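Local coordinates for protein phosphoribosyltransferase (Thermus thermophilus, PDB 1WD5) that probably acts as a type I phosphoribosyltransferase, a kind of glycosyltransferase, although its substrate is not known, at residues Val51-Ala59 against Glu94-Leu102. Numbering follows the deposited sequence.
Sequences VVLVRKVGA and EAARQRDVL
Glu94 and Val57 open a contact in which helix 88-112 packs along strand 48-59 of the mixed, mostly parallel sheet of a type I phosphoribosyltransferase fold. Strand 54-59 and helix 94-102 run close to antiparallel, at 150°, with their axes 8.2 Å apart at the closest. The Glu94 chain runs counter to Val57, its CG 3.3 Å from Val57 CG1. Bent at chi2 (76°), Glu94 turns its carboxylate to the strand, where OE2 accepts a hydrogen bond from Gly58 N at 3.0 Å; the carbonyl of Gly58 is held in turn by the hydroxyl of Tyr90, one helical turn earlier. Glu94 OE1 forms a salt bridge with Arg97 NH2, which would help to keep the carboxylate charged. The small Ala95 lies beside Val57, their CA atoms 6.1 Å apart. At Gln98 the amide is fixed at both ends: NE2 donates to Glu94 OE2 from above the carboxylate plane, on the opposite face from Gly58 N, while OE1 takes both NE and NH2 of Arg55, each at 2.8 Å. This side-on grip puts OE1 in the guanidinium plane, at its edge, and the amide and guanidinium planes are themselves nearly coplanar. With only an alanine at Arg55, OE1 of Gln98 would probably lose both of these donors and the amide be freer to turn. Val101 CG1 lies over one face of the guanidinium, toward its rim, 3.7 Å above the plane. Leu102, the last residue of the helical segment to touch the strand, runs its CB past Arg55 CG, and its CG lies anti to the backbone N (chi1 -173°), which carries the branched end toward the backbone of Leu53 and Val54: CD1 rests 3.8 Å from Val54 N, and CD2 meets Leu53 O.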
loop_
_atom_site.group_PDB
_atom_site.type_symbol
_atom_site.label_atom_id
_atom_site.label_comp_id
_atom_site.label_asym_id
_atom_site.label_seq_id
_atom_site.Cartn_x
_atom_site.Cartn_y
_atom_site.Cartn_z
ATOM N N VAL A 51 3.126 0.889 -8.411
ATOM C CA VAL A 51 2.071 1.319 -7.521
ATOM C C VAL A 51 1.103 0.164 -7.303
ATOM O O VAL A 51 0.937 -0.689 -8.176
ATOM C CB VAL A 51 1.311 2.508 -8.136
ATOM C CG1 VAL A 51 0.706 2.092 -9.476
ATOM C CG2 VAL A 51 0.231 2.985 -7.195
ATOM N N VAL A 52 0.488 0.121 -6.126
ATOM C CA VAL A 52 -0.492 -0.912 -5.840
ATOM C C VAL A 52 -1.820 -0.183 -5.922
ATOM O O VAL A 52 -2.015 0.844 -5.268
ATOM C CB VAL A 52 -0.286 -1.556 -4.440
ATOM C CG1 VAL A 52 -0.296 -0.503 -3.352
ATOM C CG2 VAL A 52 -1.365 -2.600 -4.195
ATOM N N LEU A 53 -2.714 -0.705 -6.753
ATOM C CA LEU A 53 -4.016 -0.094 -6.983
ATOM C C LEU A 53 -5.137 -1.009 -6.509
ATOM O O LEU A 53 -5.472 -1.998 -7.169
ATOM C CB LEU A 53 -4.154 0.208 -8.476
ATOM C CG LEU A 53 -3.120 1.226 -8.982
ATOM C CD1 LEU A 53 -2.947 1.134 -10.496
ATOM C CD2 LEU A 53 -3.573 2.622 -8.573
ATOM N N VAL A 54 -5.716 -0.663 -5.365
ATOM C CA VAL A 54 -6.772 -1.463 -4.760
ATOM C C VAL A 54 -7.772 -0.589 -4.002
ATOM O O VAL A 54 -7.513 0.590 -3.749
ATOM C CB VAL A 54 -6.168 -2.462 -3.750
ATOM C CG1 VAL A 54 -5.112 -3.325 -4.425
ATOM C CG2 VAL A 54 -5.543 -1.698 -2.595
ATOM N N ARG A 55 -8.907 -1.186 -3.641
ATOM C CA ARG A 55 -9.958 -0.517 -2.882
ATOM C C ARG A 55 -10.524 -1.483 -1.848
ATOM O O ARG A 55 -10.629 -2.689 -2.088
ATOM C CB ARG A 55 -11.103 -0.060 -3.796
ATOM C CG ARG A 55 -10.769 1.121 -4.708
ATOM C CD ARG A 55 -10.614 2.407 -3.919
ATOM N NE ARG A 55 -11.851 2.776 -3.234
ATOM C CZ ARG A 55 -11.941 3.746 -2.330
ATOM N NH1 ARG A 55 -10.868 4.456 -1.998
ATOM N NH2 ARG A 55 -13.099 3.997 -1.738
ATOM N N LYS A 56 -10.887 -0.950 -0.693
ATOM C CA LYS A 56 -11.471 -1.766 0.353
ATOM C C LYS A 56 -12.963 -1.923 0.065
ATOM O O LYS A 56 -13.606 -0.996 -0.433
ATOM C CB LYS A 56 -11.273 -1.087 1.707
ATOM C CG LYS A 56 -11.949 -1.786 2.871
ATOM C CD LYS A 56 -12.933 -0.850 3.545
ATOM C CE LYS A 56 -12.248 0.430 4.008
ATOM N NZ LYS A 56 -13.230 1.536 4.166
ATOM N N VAL A 57 -13.498 -3.107 0.353
ATOM C CA VAL A 57 -14.919 -3.397 0.175
ATOM C C VAL A 57 -15.463 -3.438 1.599
ATOM O O VAL A 57 -15.192 -4.383 2.343
ATOM C CB VAL A 57 -15.127 -4.769 -0.513
ATOM C CG1 VAL A 57 -16.597 -5.147 -0.511
ATOM C CG2 VAL A 57 -14.606 -4.711 -1.939
ATOM N N GLY A 58 -16.207 -2.400 1.980
ATOM C CA GLY A 58 -16.737 -2.315 3.329
ATOM C C GLY A 58 -18.045 -3.033 3.581
ATOM O O GLY A 58 -18.752 -3.404 2.649
ATOM N N ALA A 59 -18.367 -3.210 4.860
ATOM C CA ALA A 59 -19.583 -3.898 5.283
ATOM C C ALA A 59 -20.832 -3.019 5.206
ATOM O O ALA A 59 -20.744 -1.790 5.183
ATOM C CB ALA A 59 -19.405 -4.412 6.701
ATOM N N GLU A 94 -21.247 -3.576 -3.784
ATOM C CA GLU A 94 -20.181 -2.783 -3.182
ATOM C C GLU A 94 -18.910 -2.869 -4.029
ATOM O O GLU A 94 -18.239 -1.863 -4.252
ATOM C CB GLU A 94 -19.899 -3.266 -1.757
ATOM C CG GLU A 94 -18.631 -2.678 -1.115
ATOM C CD GLU A 94 -18.782 -1.233 -0.648
ATOM O OE1 GLU A 94 -19.812 -0.594 -0.967
ATOM O OE2 GLU A 94 -17.856 -0.738 0.039
ATOM N N ALA A 95 -18.585 -4.068 -4.502
ATOM C CA ALA A 95 -17.395 -4.254 -5.325
ATOM C C ALA A 95 -17.455 -3.380 -6.576
ATOM O O ALA A 95 -16.457 -2.778 -6.961
ATOM C CB ALA A 95 -17.252 -5.717 -5.720
ATOM N N ALA A 96 -18.626 -3.315 -7.206
ATOM C CA ALA A 96 -18.804 -2.508 -8.413
ATOM C C ALA A 96 -18.575 -1.024 -8.133
ATOM O O ALA A 96 -17.966 -0.323 -8.940
ATOM C CB ALA A 96 -20.202 -2.719 -8.992
ATOM N N ARG A 97 -19.065 -0.540 -6.997
ATOM C CA ARG A 97 -18.873 0.865 -6.647
ATOM C C ARG A 97 -17.394 1.177 -6.436
ATOM O O ARG A 97 -16.923 2.246 -6.819
ATOM C CB ARG A 97 -19.660 1.225 -5.381
ATOM C CG ARG A 97 -21.174 1.252 -5.579
ATOM C CD ARG A 97 -21.877 1.948 -4.418
ATOM N NE ARG A 97 -21.766 1.200 -3.170
ATOM C CZ ARG A 97 -22.566 0.196 -2.829
ATOM N NH1 ARG A 97 -23.545 -0.181 -3.643
ATOM N NH2 ARG A 97 -22.384 -0.433 -1.674
ATOM N N GLN A 98 -16.661 0.248 -5.826
ATOM C CA GLN A 98 -15.238 0.461 -5.586
ATOM C C GLN A 98 -14.435 0.384 -6.883
ATOM O O GLN A 98 -13.420 1.064 -7.028
ATOM C CB GLN A 98 -14.698 -0.558 -4.574
ATOM C CG GLN A 98 -15.344 -0.479 -3.188
ATOM C CD GLN A 98 -15.282 0.909 -2.569
ATOM O OE1 GLN A 98 -14.330 1.658 -2.781
ATOM N NE2 GLN A 98 -16.293 1.249 -1.783
ATOM N N ARG A 99 -14.872 -0.446 -7.827
ATOM C CA ARG A 99 -14.162 -0.544 -9.101
ATOM C C ARG A 99 -14.234 0.804 -9.814
ATOM O O ARG A 99 -13.265 1.236 -10.436
ATOM C CB ARG A 99 -14.767 -1.625 -10.001
ATOM C CG ARG A 99 -14.611 -3.046 -9.489
ATOM C CD ARG A 99 -14.902 -4.057 -10.595
ATOM N NE ARG A 99 -14.755 -5.427 -10.120
ATOM C CZ ARG A 99 -15.737 -6.147 -9.586
ATOM N NH1 ARG A 99 -16.953 -5.633 -9.465
ATOM N NH2 ARG A 99 -15.494 -7.379 -9.153
ATOM N N ASP A 100 -15.381 1.471 -9.713
ATOM C CA ASP A 100 -15.561 2.773 -10.353
ATOM C C ASP A 100 -14.608 3.822 -9.795
ATOM O O ASP A 100 -14.104 4.662 -10.531
ATOM C CB ASP A 100 -16.992 3.282 -10.174
ATOM C CG ASP A 100 -18.020 2.387 -10.827
ATOM O OD1 ASP A 100 -17.736 1.836 -11.914
ATOM O OD2 ASP A 100 -19.124 2.245 -10.257
ATOM N N VAL A 101 -14.378 3.777 -8.486
ATOM C CA VAL A 101 -13.493 4.735 -7.820
ATOM C C VAL A 101 -12.042 4.557 -8.243
ATOM O O VAL A 101 -11.247 5.501 -8.229
ATOM C CB VAL A 101 -13.558 4.569 -6.284
ATOM C CG1 VAL A 101 -12.579 5.522 -5.611
ATOM C CG2 VAL A 101 -14.970 4.817 -5.792
ATOM N N LEU A 102 -11.712 3.335 -8.633
ATOM C CA LEU A 102 -10.354 2.980 -9.015
ATOM C C LEU A 102 -10.032 3.041 -10.511
ATOM O O LEU A 102 -8.896 3.301 -10.892
ATOM C CB LEU A 102 -10.085 1.563 -8.503
ATOM C CG LEU A 102 -8.700 0.932 -8.586
ATOM C CD1 LEU A 102 -7.758 1.651 -7.642
ATOM C CD2 LEU A 102 -8.807 -0.541 -8.208
#